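Local atomic coordinates of putative laminarinase (Phanerochaete chrysosporium, PDB entry 2W39), a protein that probably hydrolyses O-glycosidic bonds of beta-glucans such as laminarin, as a secreted enzyme of glycoside hydrolase family 16. Residues C96-A101 and I249-C254; P26-V31 and C254-G259; V116-G121 and Y187-T192. All blocks are in the same frame, centred on the assembly; numbering follows the deposited sequence. Where two conformers were deposited one is given.

Contact 1: residues C96-A101 and I249-C254; sequences CGTWPA and INLTFC. With BGC (beta-D-glucopyranose), chain B; LGC (D-glucono-1,5-lactone), chain D.
I249 meets A101 at one end of an antiparallel ladder, its CA-H directed at A101 O. N250 pairs with A101 through two backbone bonds, N250 N lying 2.9 Å from A101 O. The N250 CG sits between backbone N and carbonyl carbon (chi1 70°). This brings OD1 over to A101 CB, at 3.5 Å, while OD1 also accepts from W103 NE1. L251 faces P100 in a non-hydrogen-bonded pair on the other face, its CD1 4.2 Å from P100 CB. T252 is hydrogen-bonded to W99 in both directions. Its CG2 runs alongside the indole and lies 3.6 Å from W99 CE3; OG1 is taken by D25. F253 stands across from T98, and its CA-H approaches G97 O at 3.1 Å. C254 N gives that same oxygen a bond of 2.9 Å, in the carbonyl plane. C254 O turns back to the indole edge, 3.3 Å from W99 CE3. W257 meets the ring edge-to-face. W99 NE1 bonds E120 and lies 3.2 Å from O6 of the glucose or gluconolactone, which overlap in one site. Paired backbone bonds fix W99 and A101 on the sugar-facing side, where they form part of the pocket wall.

Contact 2: residues P26-V31 and C254-G259; sequences PTHGRV and CGDWAG. With BGC (beta-D-glucopyranose), chain B; LGC (D-glucono-1,5-lactone), chain D.
G255 packs against the bend at T27 to G29, and this is the tight part of the contact. The two backbones touch, with G29 CA 3.7 Å from G255 CA. The G255 CA-H also points at H28 O, 3.4 Å from G255 CA. A side chain at G255 would run into T27 O, and the residue has a positive phi, so glycine fits here on both counts. T27 O accepts from D256 N at 3.0 Å, nearly along the C=O axis. T27 OG1 bonds D25, and T27 CG2 comes 3.3 Å from O3 of the bound gluconolactone.

The outer side is polar and faces solvent. H28 and D256 are exposed and meet tip to edge. D256 CG is anti to its carbonyl carbon (chi1 -60°), which brings the carboxylate back to H28. H28 ND1 donates to D256 OD2 at the ring edge, near its plane; the modelled 2.5 Å is very short and, with two D256 conformers, doubtful. The ring and carboxylate planes are turned 47° apart. P26 O lies over one face of the H28 ring, offset toward the rim. A water donates to P26 O at 2.7 Å and weakly to D256 OD2. The loose end is R30, whose CB lies 4.2 Å from C254 SG while its guanidinium leads away to N278 and G66. Family 16 enzymes are beta-sandwich folds with the sugar cleft on the concave face. This loop, laid on the start of a short, weakly bonded helix, borders that cleft, with T27 in the pocket.

Contact 3: residues V116-G121 and Y187-T192; sequences VDIIEG and YAMERT. With BGC (beta-D-glucopyranose), chain B; LGC (D-glucono-1,5-lactone), chain D.
Y187 packs under both I118 and I119, which lie on the same side of its ring. CB touches I118 CG2 at 4.0 Å. CG is anti to the carbonyl carbon (chi1 -86°), which swings the ring beneath I119. CG meets I119 CG1 at 3.7 Å. CD1 is closer still, 3.5 Å from I119 CD1. CE1 also lies near I119 CG1. I119 CG1 sits over one ring face, a CH-pi contact of 3.7 Å to the ring centroid. Farther round the ring, on the same side, CD2 passes I118 O obliquely, and Y187 CE2 lies 3.8 Å from I118 O. The tip, OH, bonds S174 O. A serine in place of Y187 would probably open a gap under I119 and leave S174 O without its phenolic partner. Farther along, M189 takes up the other branch of I118, with CB 3.8 Å from I118 CD1. No hydrogen bond crosses this contact. I118 and I119 form a classic beta bulge opposite A102, in the E-x-D-x-x-E motif of the family; D117 and E120 line the sugar pocket. The contact joins strand 115-120 of one sheet to strand 185-191 of the other. I118 reaches F87 of strand 83-89, and M189 packs on I196 and V198 of strand 195-202.

From the N terminus, the loop at 26-31 comes first and waits for its partner until 254-259, so contact 2 closes the longest loop. Strand 98-105 follows and meets strand 246-253, closing contact 1 within that span. Strand 115-120 and strand 185-191 close contact 3 within contact 1. The three are concentric and none cross. Contact 1 pairs neighbours in the mixed sheet, and contact 3 ties that sheet to the other sheet of the sandwich. Contact 2 fastens an outer loop to the helix after strand 246-253. Contacts 1 and 2 share C254 and meet through a probable F253 O to R30 N bond. All three have residues at the bound sugar, in contact 3 D117 and E120.

Contact 1: residues C96-A101 and I249-C254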
loop_
_atom_site.group_PDB
_atom_site.type_symbol
_atom_site.label_atom_id
_atom_site.label_comp_id
_atom_site.label_asym_id
_atom_site.label_seq_id
_atom_site.Cartn_x
_atom_site.Cartn_y
_atom_site.Cartn_z
ATOM N N CYS A 96 4.052 16.604 0.912
ATOM C CA CYS A 96 3.505 16.995 -0.374
ATOM C C CYS A 96 4.176 16.219 -1.499
ATOM O O CYS A 96 5.403 16.094 -1.532
ATOM C CB CYS A 96 3.707 18.487 -0.574
ATOM S SG CYS A 96 2.431 19.482 0.271
ATOM N N GLY A 97 3.350 15.688 -2.399
ATOM C CA GLY A 97 3.838 14.949 -3.544
ATOM C C GLY A 97 3.942 13.458 -3.328
ATOM O O GLY A 97 4.091 12.705 -4.288
ATOM N N THR A 98 3.859 13.006 -2.079
ATOM C CA THR A 98 4.058 11.585 -1.813
ATOM C C THR A 98 2.865 10.730 -2.217
ATOM O O THR A 98 1.707 11.139 -2.066
ATOM C CB THR A 98 4.394 11.293 -0.332
ATOM O OG1 THR A 98 3.333 11.702 0.529
ATOM C CG2 THR A 98 5.708 11.946 0.103
ATOM N N TRP A 99 3.181 9.536 -2.705
ATOM C CA TRP A 99 2.185 8.554 -3.110
ATOM C C TRP A 99 2.706 7.173 -2.706
ATOM O O TRP A 99 3.291 6.441 -3.512
ATOM C CB TRP A 99 1.911 8.676 -4.598
ATOM C CG TRP A 99 0.856 7.753 -5.146
ATOM C CD1 TRP A 99 0.058 6.853 -4.468
ATOM C CD2 TRP A 99 0.503 7.635 -6.524
ATOM N NE1 TRP A 99 -0.753 6.178 -5.352
ATOM C CE2 TRP A 99 -0.506 6.643 -6.621
ATOM C CE3 TRP A 99 0.951 8.260 -7.693
ATOM C CZ2 TRP A 99 -1.070 6.260 -7.848
ATOM C CZ3 TRP A 99 0.382 7.880 -8.909
ATOM C CH2 TRP A 99 -0.610 6.896 -8.977
ATOM N N PRO A 100 2.540 6.839 -1.419
ATOM C CA PRO A 100 2.957 5.533 -0.926
ATOM C C PRO A 100 1.871 4.483 -1.161
ATOM O O PRO A 100 0.687 4.827 -1.238
ATOM C CB PRO A 100 3.118 5.772 0.571
ATOM C CG PRO A 100 2.049 6.806 0.898
ATOM C CD PRO A 100 1.957 7.670 -0.341
ATOM N N ALA A 101 2.270 3.218 -1.238
ATOM C CA ALA A 101 1.308 2.136 -1.321
ATOM C C ALA A 101 1.861 0.830 -0.780
ATOM O O ALA A 101 3.057 0.538 -0.915
ATOM C CB ALA A 101 0.831 1.950 -2.769
ATOM N N ILE A 249 5.469 -2.960 -1.854
ATOM C CA ILE A 249 5.480 -1.795 -0.974
ATOM C C ILE A 249 6.369 -0.750 -1.631
ATOM O O ILE A 249 7.513 -1.046 -1.980
ATOM C CB ILE A 249 5.984 -2.117 0.452
ATOM C CG1 ILE A 249 5.192 -3.285 1.047
ATOM C CG2 ILE A 249 5.898 -0.868 1.322
ATOM C CD1 ILE A 249 5.809 -3.852 2.336
ATOM N N ASN A 250 5.844 0.457 -1.843
ATOM C CA ASN A 250 6.575 1.453 -2.630
ATOM C C ASN A 250 6.294 2.864 -2.183
ATOM O O ASN A 250 5.368 3.121 -1.411
ATOM C CB ASN A 250 6.250 1.319 -4.136
ATOM C CG ASN A 250 4.843 1.753 -4.454
ATOM O OD1 ASN A 250 3.894 0.996 -4.232
ATOM N ND2 ASN A 250 4.682 2.989 -4.932
ATOM N N LEU A 251 7.092 3.775 -2.725
ATOM C CA LEU A 251 6.833 5.198 -2.584
ATOM C C LEU A 251 7.184 5.866 -3.907
ATOM O O LEU A 251 8.345 5.868 -4.320
ATOM C CB LEU A 251 7.682 5.774 -1.454
ATOM C CG LEU A 251 7.713 7.308 -1.359
ATOM C CD1 LEU A 251 6.321 7.898 -1.121
ATOM C CD2 LEU A 251 8.697 7.746 -0.275
ATOM N N THR A 252 6.172 6.406 -4.582
ATOM C CA THR A 252 6.410 7.269 -5.731
ATOM C C THR A 252 6.054 8.718 -5.370
ATOM O O THR A 252 5.610 8.997 -4.245
ATOM C CB THR A 252 5.703 6.753 -7.028
ATOM O OG1 THR A 252 6.288 7.455 -8.135
ATOM C CG2 THR A 252 4.194 6.939 -7.012
ATOM N N PHE A 253 6.285 9.638 -6.308
ATOM C CA PHE A 253 5.990 11.064 -6.105
ATOM C C PHE A 253 5.302 11.597 -7.343
ATOM O O PHE A 253 5.682 11.238 -8.458
ATOM C CB PHE A 253 7.265 11.891 -5.857
ATOM C CG PHE A 253 8.235 11.240 -4.916
ATOM C CD1 PHE A 253 9.337 10.545 -5.407
ATOM C CD2 PHE A 253 8.038 11.306 -3.540
ATOM C CE1 PHE A 253 10.239 9.915 -4.532
ATOM C CE2 PHE A 253 8.929 10.686 -2.668
ATOM C CZ PHE A 253 10.029 9.994 -3.166
ATOM N N CYS A 254 4.304 12.463 -7.160
ATOM C CA CYS A 254 3.584 13.087 -8.277
ATOM C C CYS A 254 2.921 12.001 -9.135
ATOM O O CYS A 254 2.268 11.122 -8.588
ATOM C CB CYS A 254 4.530 14.006 -9.088
ATOM S SG CYS A 254 5.445 15.175 -8.042
HETATM C C2 BGC B . -2.740 1.867 -9.439
HETATM C C3 BGC B . -1.381 1.193 -9.644
HETATM C C4 BGC B . -0.401 1.768 -8.635
HETATM C C5 BGC B . -0.859 1.296 -7.263
HETATM C C6 BGC B . 0.110 1.727 -6.171
HETATM C C1 BGC B . -3.140 2.113 -7.969
HETATM O O1 BGC B . -3.548 3.484 -7.814
HETATM O O2 BGC B . -3.761 1.089 -10.085
HETATM O O3 BGC B . -0.912 1.379 -10.992
HETATM O O4 BGC B . 0.930 1.327 -8.896
HETATM O O5 BGC B . -2.162 1.814 -6.951
HETATM O O6 BGC B . -0.156 3.084 -5.799
HETATM C C1 LGC D . -3.149 1.684 -8.321
HETATM C C2 LGC D . -2.653 1.529 -9.728
HETATM O O5 LGC D . -2.300 1.475 -7.149
HETATM O O1 LGC D . -4.310 2.011 -8.128
HETATM O O2 LGC D . -3.497 0.621 -10.463
HETATM C C3 LGC D . -1.187 1.080 -9.743
HETATM O O3 LGC D . -0.596 1.379 -11.020
HETATM C C4 LGC D . -0.415 1.769 -8.618
HETATM O O4 LGC D . 0.989 1.584 -8.764
HETATM C C5 LGC D . -0.907 1.168 -7.307
HETATM C C6 LGC D . -0.180 1.646 -6.053
HETATM O O6 LGC D . -0.186 3.075 -5.927
#

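Contact 2: residues P26-V31 and C254-G259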
loop_
_atom_site.group_PDB
_atom_site.type_symbol
_atom_site.label_atom_id
_atom_site.label_comp_id
_atom_site.label_asym_id
_atom_site.label_seq_id
_atom_site.Cartn_x
_atom_site.Cartn_y
_atom_site.Cartn_z
ATOM N N PRO A 26 5.448 2.764 -13.451
ATOM C CA PRO A 26 4.227 2.602 -14.247
ATOM C C PRO A 26 3.228 3.754 -14.057
ATOM O O PRO A 26 2.428 4.017 -14.958
ATOM C CB PRO A 26 3.665 1.269 -13.745
ATOM C CG PRO A 26 4.854 0.538 -13.225
ATOM C CD PRO A 26 5.689 1.593 -12.583
ATOM N N THR A 27 3.282 4.439 -12.906
ATOM C CA THR A 27 2.389 5.562 -12.641
ATOM C C THR A 27 3.009 6.920 -12.966
ATOM O O THR A 27 2.458 7.953 -12.601
ATOM C CB THR A 27 1.803 5.521 -11.205
ATOM O OG1 THR A 27 2.850 5.329 -10.254
ATOM C CG2 THR A 27 0.839 4.368 -11.072
ATOM N N HIS A 28 4.140 6.913 -13.673
ATOM C CA HIS A 28 4.692 8.145 -14.283
ATOM C C HIS A 28 5.089 9.215 -13.266
ATOM O O HIS A 28 5.028 10.410 -13.553
ATOM C CB HIS A 28 3.722 8.710 -15.335
ATOM C CG HIS A 28 3.288 7.679 -16.323
ATOM N ND1 HIS A 28 2.029 7.127 -16.307
ATOM C CD2 HIS A 28 3.974 7.020 -17.286
ATOM C CE1 HIS A 28 1.930 6.222 -17.264
ATOM N NE2 HIS A 28 3.102 6.123 -17.859
ATOM N N GLY A 29 5.525 8.793 -12.085
ATOM C CA GLY A 29 5.917 9.724 -11.047
ATOM C C GLY A 29 7.293 10.337 -11.230
ATOM O O GLY A 29 8.085 9.902 -12.084
ATOM N N ARG A 30 7.578 11.354 -10.424
ATOM C CA ARG A 30 8.875 12.022 -10.431
ATOM C C ARG A 30 9.802 11.245 -9.491
ATOM O O ARG A 30 10.188 11.716 -8.411
ATOM C CB ARG A 30 8.715 13.478 -10.019
ATOM C CG ARG A 30 9.982 14.305 -10.081
ATOM C CD ARG A 30 10.640 14.289 -11.459
ATOM N NE ARG A 30 11.845 15.107 -11.432
ATOM C CZ ARG A 30 12.873 14.967 -12.263
ATOM N NH1 ARG A 30 12.860 14.048 -13.222
ATOM N NH2 ARG A 30 13.913 15.780 -12.125
ATOM N N VAL A 31 10.116 10.018 -9.907
ATOM C CA VAL A 31 10.779 9.041 -9.049
ATOM C C VAL A 31 11.841 8.318 -9.839
ATOM O O VAL A 31 11.698 8.085 -11.042
ATOM C CB VAL A 31 9.745 8.022 -8.466
ATOM C CG1 VAL A 31 9.193 7.064 -9.542
ATOM C CG2 VAL A 31 10.358 7.222 -7.315
ATOM N N CYS A 254 4.304 12.463 -7.160
ATOM C CA CYS A 254 3.584 13.087 -8.277
ATOM C C CYS A 254 2.921 12.001 -9.135
ATOM O O CYS A 254 2.268 11.122 -8.588
ATOM C CB CYS A 254 4.530 14.006 -9.088
ATOM S SG CYS A 254 5.445 15.175 -8.042
ATOM N N GLY A 255 3.073 12.054 -10.455
ATOM C CA GLY A 255 2.506 11.007 -11.301
ATOM C C GLY A 255 1.014 11.092 -11.482
ATOM O O GLY A 255 0.386 12.118 -11.189
ATOM N N ASP A 256 0.425 9.993 -11.919
ATOM C CA ASP A 256 -0.905 10.057 -12.504
ATOM C C ASP A 256 -2.049 10.342 -11.517
ATOM O O ASP A 256 -3.144 10.721 -11.937
ATOM C CB ASP A 256 -1.163 8.790 -13.310
ATOM C CG ASP A 256 -0.159 8.602 -14.435
ATOM O OD1 ASP A 256 0.379 9.612 -14.961
ATOM O OD2 ASP A 256 0.093 7.433 -14.787
ATOM N N TRP A 257 -1.792 10.176 -10.220
ATOM C CA TRP A 257 -2.739 10.590 -9.192
ATOM C C TRP A 257 -2.189 11.808 -8.454
ATOM O O TRP A 257 -2.730 12.904 -8.601
ATOM C CB TRP A 257 -3.090 9.413 -8.265
ATOM C CG TRP A 257 -4.135 9.702 -7.207
ATOM C CD1 TRP A 257 -4.867 10.845 -7.057
ATOM C CD2 TRP A 257 -4.575 8.804 -6.182
ATOM N NE1 TRP A 257 -5.729 10.716 -5.982
ATOM C CE2 TRP A 257 -5.559 9.476 -5.424
ATOM C CE3 TRP A 257 -4.210 7.502 -5.812
ATOM C CZ2 TRP A 257 -6.190 8.885 -4.327
ATOM C CZ3 TRP A 257 -4.836 6.919 -4.720
ATOM C CH2 TRP A 257 -5.813 7.615 -3.988
ATOM N N ALA A 258 -1.101 11.638 -7.704
ATOM C CA ALA A 258 -0.606 12.689 -6.797
ATOM C C ALA A 258 -0.184 13.971 -7.501
ATOM O O ALA A 258 -0.248 15.054 -6.913
ATOM C CB ALA A 258 0.541 12.165 -5.934
ATOM N N GLY A 259 0.256 13.842 -8.753
ATOM C CA GLY A 259 0.817 14.982 -9.479
ATOM C C GLY A 259 -0.172 15.864 -10.210
ATOM O O GLY A 259 0.206 16.934 -10.698
HETATM C C2 BGC B . -2.740 1.867 -9.439
HETATM C C3 BGC B . -1.381 1.193 -9.644
HETATM C C4 BGC B . -0.401 1.768 -8.635
HETATM C C5 BGC B . -0.859 1.296 -7.263
HETATM C C6 BGC B . 0.110 1.727 -6.171
HETATM C C1 BGC B . -3.140 2.113 -7.969
HETATM O O1 BGC B . -3.548 3.484 -7.814
HETATM O O2 BGC B . -3.761 1.089 -10.085
HETATM O O3 BGC B . -0.912 1.379 -10.992
HETATM O O4 BGC B . 0.930 1.327 -8.896
HETATM O O5 BGC B . -2.162 1.814 -6.951
HETATM O O6 BGC B . -0.156 3.084 -5.799
HETATM C C1 LGC D . -3.149 1.684 -8.321
HETATM C C2 LGC D . -2.653 1.529 -9.728
HETATM O O5 LGC D . -2.300 1.475 -7.149
HETATM O O1 LGC D . -4.310 2.011 -8.128
HETATM O O2 LGC D . -3.497 0.621 -10.463
HETATM C C3 LGC D . -1.187 1.080 -9.743
HETATM O O3 LGC D . -0.596 1.379 -11.020
HETATM C C4 LGC D . -0.415 1.769 -8.618
HETATM O O4 LGC D . 0.989 1.584 -8.764
HETATM C C5 LGC D . -0.907 1.168 -7.307
HETATM C C6 LGC D . -0.180 1.646 -6.053
HETATM O O6 LGC D . -0.186 3.075 -5.927
HETATM O O HOH W 1 -0.286 4.143 -15.207
#

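Contact 3: residues V116-G121 and Y187-T192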
loop_
_atom_site.group_PDB
_atom_site.type_symbol
_atom_site.label_atom_id
_atom_site.label_comp_id
_atom_site.label_asym_id
_atom_site.label_seq_id
_atom_site.Cartn_x
_atom_site.Cartn_y
_atom_site.Cartn_z
ATOM N N VAL A 116 -5.099 -5.472 -5.523
ATOM C CA VAL A 116 -5.744 -4.988 -4.302
ATOM C C VAL A 116 -4.806 -4.025 -3.604
ATOM O O VAL A 116 -3.678 -4.381 -3.226
ATOM C CB VAL A 116 -6.217 -6.124 -3.340
ATOM C CG1 VAL A 116 -5.098 -7.136 -3.066
ATOM C CG2 VAL A 116 -6.750 -5.505 -2.041
ATOM N N ASP A 117 -5.282 -2.797 -3.439
ATOM C CA ASP A 117 -4.532 -1.755 -2.739
ATOM C C ASP A 117 -4.979 -1.758 -1.301
ATOM O O ASP A 117 -6.162 -1.579 -1.017
ATOM C CB ASP A 117 -4.778 -0.394 -3.387
ATOM C CG ASP A 117 -4.508 -0.420 -4.879
ATOM O OD1 ASP A 117 -3.424 -0.916 -5.280
ATOM O OD2 ASP A 117 -5.370 -0.005 -5.651
ATOM N N ILE A 118 -4.029 -2.001 -0.396
ATOM C CA ILE A 118 -4.310 -2.165 1.025
ATOM C C ILE A 118 -4.082 -0.852 1.780
ATOM O O ILE A 118 -4.939 -0.427 2.561
ATOM C CB ILE A 118 -3.442 -3.311 1.606
ATOM C CG1 ILE A 118 -3.727 -4.617 0.846
ATOM C CG2 ILE A 118 -3.696 -3.447 3.097
ATOM C CD1 ILE A 118 -2.719 -5.745 1.125
ATOM N N ILE A 119 -2.928 -0.230 1.540
ATOM C CA ILE A 119 -2.613 1.105 2.027
ATOM C C ILE A 119 -2.324 1.952 0.811
ATOM O O ILE A 119 -1.484 1.598 -0.005
ATOM C CB ILE A 119 -1.380 1.117 2.946
ATOM C CG1 ILE A 119 -1.509 0.054 4.056
ATOM C CG2 ILE A 119 -1.182 2.530 3.509
ATOM C CD1 ILE A 119 -0.271 -0.084 4.945
ATOM N N GLU A 120 -3.008 3.082 0.672
ATOM C CA GLU A 120 -2.733 3.966 -0.464
ATOM C C GLU A 120 -3.351 5.329 -0.266
ATOM O O GLU A 120 -4.493 5.449 0.187
ATOM C CB GLU A 120 -3.323 3.388 -1.764
ATOM C CG GLU A 120 -2.745 4.080 -3.000
ATOM C CD GLU A 120 -3.345 3.638 -4.318
ATOM O OE1 GLU A 120 -4.375 2.929 -4.325
ATOM O OE2 GLU A 120 -2.771 4.029 -5.361
ATOM N N GLY A 121 -2.611 6.364 -0.647
ATOM C CA GLY A 121 -3.165 7.709 -0.735
ATOM C C GLY A 121 -2.135 8.629 -1.346
ATOM O O GLY A 121 -1.082 8.180 -1.810
ATOM N N TYR A 187 -2.467 -3.198 9.313
ATOM C CA TYR A 187 -3.361 -3.489 8.186
ATOM C C TYR A 187 -3.321 -4.978 7.942
ATOM O O TYR A 187 -2.234 -5.566 7.844
ATOM C CB TYR A 187 -2.921 -2.742 6.928
ATOM C CG TYR A 187 -3.491 -1.340 6.858
ATOM C CD1 TYR A 187 -2.784 -0.234 7.338
ATOM C CD2 TYR A 187 -4.765 -1.133 6.318
ATOM C CE1 TYR A 187 -3.342 1.053 7.259
ATOM C CE2 TYR A 187 -5.328 0.135 6.267
ATOM C CZ TYR A 187 -4.607 1.214 6.735
ATOM O OH TYR A 187 -5.215 2.441 6.669
ATOM N N ALA A 188 -4.492 -5.596 7.803
ATOM C CA ALA A 188 -4.578 -7.025 7.483
ATOM C C ALA A 188 -5.511 -7.187 6.297
ATOM O O ALA A 188 -6.541 -6.515 6.202
ATOM C CB ALA A 188 -5.082 -7.814 8.676
ATOM N N MET A 189 -5.158 -8.091 5.392
ATOM C CA MET A 189 -5.975 -8.350 4.209
ATOM C C MET A 189 -6.158 -9.850 4.100
ATOM O O MET A 189 -5.164 -10.584 4.094
ATOM C CB MET A 189 -5.292 -7.758 2.968
ATOM C CG MET A 189 -6.091 -7.796 1.664
ATOM S SD MET A 189 -6.251 -9.442 0.921
ATOM C CE MET A 189 -4.549 -9.811 0.523
ATOM N N GLU A 190 -7.417 -10.295 4.056
ATOM C CA GLU A 190 -7.764 -11.683 3.789
ATOM C C GLU A 190 -8.358 -11.788 2.397
ATOM O O GLU A 190 -9.319 -11.091 2.066
ATOM C CB GLU A 190 -8.764 -12.209 4.830
ATOM C CG GLU A 190 -9.213 -13.648 4.541
ATOM C CD GLU A 190 -10.243 -14.190 5.505
ATOM O OE1 GLU A 190 -10.837 -13.396 6.254
ATOM O OE2 GLU A 190 -10.472 -15.427 5.479
ATOM N N ARG A 191 -7.784 -12.681 1.589
ATOM C CA ARG A 191 -8.299 -12.963 0.255
ATOM C C ARG A 191 -8.661 -14.443 0.185
ATOM O O ARG A 191 -7.845 -15.322 0.462
ATOM C CB ARG A 191 -7.241 -12.659 -0.806
ATOM C CG ARG A 191 -7.630 -13.185 -2.177
ATOM C CD ARG A 191 -6.663 -12.775 -3.274
ATOM N NE ARG A 191 -6.766 -13.726 -4.376
ATOM C CZ ARG A 191 -5.800 -13.936 -5.263
ATOM N NH1 ARG A 191 -4.721 -13.164 -5.269
ATOM N NH2 ARG A 191 -5.936 -14.904 -6.156
ATOM N N THR A 192 -9.899 -14.702 -0.213
ATOM C CA THR A 192 -10.376 -16.040 -0.509
ATOM C C THR A 192 -11.017 -16.031 -1.892
ATOM O O THR A 192 -11.047 -15.001 -2.566
ATOM C CB THR A 192 -11.406 -16.534 0.523
ATOM O OG1 THR A 192 -12.651 -15.860 0.313
ATOM C CG2 THR A 192 -10.913 -16.335 1.958
HETATM C C2 BGC B . -2.740 1.867 -9.439
HETATM C C3 BGC B . -1.381 1.193 -9.644
HETATM C C4 BGC B . -0.401 1.768 -8.635
HETATM C C5 BGC B . -0.859 1.296 -7.263
HETATM C C6 BGC B . 0.110 1.727 -6.171
HETATM C C1 BGC B . -3.140 2.113 -7.969
HETATM O O1 BGC B . -3.548 3.484 -7.814
HETATM O O2 BGC B . -3.761 1.089 -10.085
HETATM O O3 BGC B . -0.912 1.379 -10.992
HETATM O O4 BGC B . 0.930 1.327 -8.896
HETATM O O5 BGC B . -2.162 1.814 -6.951
HETATM O O6 BGC B . -0.156 3.084 -5.799
HETATM C C1 LGC D . -3.149 1.684 -8.321
HETATM C C2 LGC D . -2.653 1.529 -9.728
HETATM O O5 LGC D . -2.300 1.475 -7.149
HETATM O O1 LGC D . -4.310 2.011 -8.128
HETATM O O2 LGC D . -3.497 0.621 -10.463
HETATM C C3 LGC D . -1.187 1.080 -9.743
HETATM O O3 LGC D . -0.596 1.379 -11.020
HETATM C C4 LGC D . -0.415 1.769 -8.618
HETATM O O4 LGC D . 0.989 1.584 -8.764
HETATM C C5 LGC D . -0.907 1.168 -7.307
HETATM C C6 LGC D . -0.180 1.646 -6.053
HETATM O O6 LGC D . -0.186 3.075 -5.927
#